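Local coordinates for ribosome-inactivating protein 3 (Zea mays, PDB 2PQI), which belongs to the ribosome-inactivating protein family of plants and is also known as the maize B-32 protein, at residues F7-A12 with L57-S62. Residues are numbered along the deposited sequence; the frame is centred on the assembly and turned at random.
Sequences FPVEDA and LKTRTS
Glu10 reaches across to the turn after strand 52-58 and lays its carboxylate against Thr59 and Arg60. With CG anti to its own carbonyl carbon (chi1 -54°) and the chain extended beyond, Glu10 brings OE2 to the backbone N of Arg60 at 2.6 Å, in a nearly straight hydrogen bond that meets the carboxylate from above its plane. The same oxygen lies 3.1 Å from Thr59 CB. Arg60 crosses Glu10 at about a right angle, its CG and CD packed on Glu10 CB; OE1 comes near the guanidinium edge, but the salt bridge to NE is long at 3.9 Å and the two planes are 76° apart. Thr59 OG1 turns instead to Ser62 O and to Asn134 of helix 126-137.

Further back, strand 2-8, outermost in the mixed sheet, pairs in parallel with 52-58. Lys58 N donates to Phe7 O (3.0 Å), and Lys58 O accepts from Val9 N (2.9 Å). On the face shared by Phe7 and Leu57, Leu57 CD2 meets the Phe7 ring in plane at its edge, 3.8 Å from CD1, and the ring stacks on Phe19. Val9 CG2 touches Leu57 CB.

The pairing ends at Pro8-Lys58, where Pro8 centres an inverse gamma turn. Beyond it the Glu10 side chain takes over: within this contact its carboxylate's one hydrogen bond comes from Arg60 N-H, and the long, tilted Arg60 pairing probably adds only modest attraction.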
loop_
_atom_site.group_PDB
_atom_site.type_symbol
_atom_site.label_atom_id
_atom_site.label_comp_id
_atom_site.label_asym_id
_atom_site.label_seq_id
_atom_site.Cartn_x
_atom_site.Cartn_y
_atom_site.Cartn_z
ATOM N N PHE A 7 9.774 2.298 11.349
ATOM C CA PHE A 7 9.754 0.841 11.267
ATOM C C PHE A 7 11.185 0.342 11.083
ATOM O O PHE A 7 11.783 0.542 10.022
ATOM C CB PHE A 7 8.922 0.351 10.081
ATOM C CG PHE A 7 8.752 -1.154 10.043
ATOM C CD1 PHE A 7 8.470 -1.809 8.851
ATOM C CD2 PHE A 7 8.855 -1.911 11.208
ATOM C CE1 PHE A 7 8.295 -3.197 8.814
ATOM C CE2 PHE A 7 8.681 -3.299 11.183
ATOM C CZ PHE A 7 8.398 -3.942 9.976
ATOM N N PRO A 8 11.763 -0.282 12.128
ATOM C CA PRO A 8 13.135 -0.827 12.099
ATOM C C PRO A 8 13.123 -2.124 11.291
ATOM O O PRO A 8 13.025 -3.215 11.856
ATOM C CB PRO A 8 13.439 -1.086 13.577
ATOM C CG PRO A 8 12.550 -0.098 14.301
ATOM C CD PRO A 8 11.265 -0.200 13.512
ATOM N N VAL A 9 13.236 -1.999 9.973
ATOM C CA VAL A 9 13.163 -3.160 9.089
ATOM C C VAL A 9 14.013 -4.378 9.475
ATOM O O VAL A 9 13.489 -5.486 9.614
ATOM C CB VAL A 9 13.487 -2.752 7.631
ATOM C CG1 VAL A 9 13.085 -3.858 6.674
ATOM C CG2 VAL A 9 12.753 -1.475 7.283
ATOM N N GLU A 10 15.314 -4.177 9.663
ATOM C CA GLU A 10 16.203 -5.279 10.002
ATOM C C GLU A 10 15.987 -5.882 11.400
ATOM O O GLU A 10 16.225 -7.075 11.610
ATOM C CB GLU A 10 17.660 -4.833 9.821
ATOM C CG GLU A 10 17.939 -4.263 8.421
ATOM C CD GLU A 10 19.408 -4.257 8.034
ATOM O OE1 GLU A 10 20.064 -5.312 8.197
ATOM O OE2 GLU A 10 19.904 -3.214 7.543
ATOM N N ASP A 11 15.511 -5.066 12.338
ATOM C CA ASP A 11 15.279 -5.490 13.717
ATOM C C ASP A 11 14.143 -6.493 13.894
ATOM O O ASP A 11 12.984 -6.103 14.040
ATOM C CB ASP A 11 14.980 -4.273 14.578
ATOM C CG ASP A 11 15.161 -4.546 16.052
ATOM O OD1 ASP A 11 14.903 -5.696 16.474
ATOM O OD2 ASP A 11 15.548 -3.607 16.785
ATOM N N ALA A 12 14.483 -7.779 13.922
ATOM C CA ALA A 12 13.498 -8.852 14.079
ATOM C C ALA A 12 12.645 -8.772 15.344
ATOM O O ALA A 12 11.687 -9.539 15.505
ATOM C CB ALA A 12 14.202 -10.203 14.026
ATOM N N LEU A 57 10.844 3.876 6.734
ATOM C CA LEU A 57 11.311 2.510 6.837
ATOM C C LEU A 57 12.830 2.637 6.931
ATOM O O LEU A 57 13.481 3.183 6.026
ATOM C CB LEU A 57 10.910 1.723 5.586
ATOM C CG LEU A 57 9.415 1.699 5.228
ATOM C CD1 LEU A 57 9.224 1.023 3.863
ATOM C CD2 LEU A 57 8.605 0.966 6.318
ATOM N N LYS A 58 13.399 2.173 8.038
ATOM C CA LYS A 58 14.843 2.282 8.186
ATOM C C LYS A 58 15.512 0.969 8.516
ATOM O O LYS A 58 15.061 0.225 9.374
ATOM C CB LYS A 58 15.200 3.331 9.239
ATOM C CG LYS A 58 15.210 2.837 10.647
ATOM C CD LYS A 58 15.970 3.820 11.523
ATOM C CE LYS A 58 17.389 4.027 11.012
ATOM N NZ LYS A 58 18.147 4.939 11.897
ATOM N N THR A 59 16.586 0.684 7.797
ATOM C CA THR A 59 17.339 -0.540 7.998
ATOM C C THR A 59 18.447 -0.238 8.989
ATOM O O THR A 59 18.327 0.681 9.793
ATOM C CB THR A 59 17.952 -1.022 6.680
ATOM O OG1 THR A 59 18.695 0.051 6.081
ATOM C CG2 THR A 59 16.861 -1.489 5.732
ATOM N N ARG A 60 19.528 -1.001 8.942
ATOM C CA ARG A 60 20.625 -0.750 9.864
ATOM C C ARG A 60 21.646 0.215 9.250
ATOM O O ARG A 60 22.472 0.800 9.948
ATOM C CB ARG A 60 21.273 -2.080 10.264
ATOM C CG ARG A 60 20.583 -2.761 11.445
ATOM C CD ARG A 60 21.001 -4.215 11.578
ATOM N NE ARG A 60 22.400 -4.410 11.203
ATOM C CZ ARG A 60 23.443 -3.939 11.886
ATOM N NH1 ARG A 60 23.255 -3.236 12.999
ATOM N NH2 ARG A 60 24.679 -4.160 11.447
ATOM N N THR A 61 21.541 0.422 7.944
ATOM C CA THR A 61 22.465 1.292 7.236
ATOM C C THR A 61 21.855 2.499 6.539
ATOM O O THR A 61 22.526 3.516 6.366
ATOM C CB THR A 61 23.216 0.496 6.205
ATOM O OG1 THR A 61 22.320 -0.458 5.621
ATOM C CG2 THR A 61 24.387 -0.220 6.851
ATOM N N SER A 62 20.601 2.396 6.118
ATOM C CA SER A 62 19.959 3.524 5.453
ATOM C C SER A 62 18.465 3.552 5.736
ATOM O O SER A 62 17.975 2.825 6.603
ATOM C CB SER A 62 20.196 3.450 3.943
ATOM O OG SER A 62 19.920 4.699 3.334
#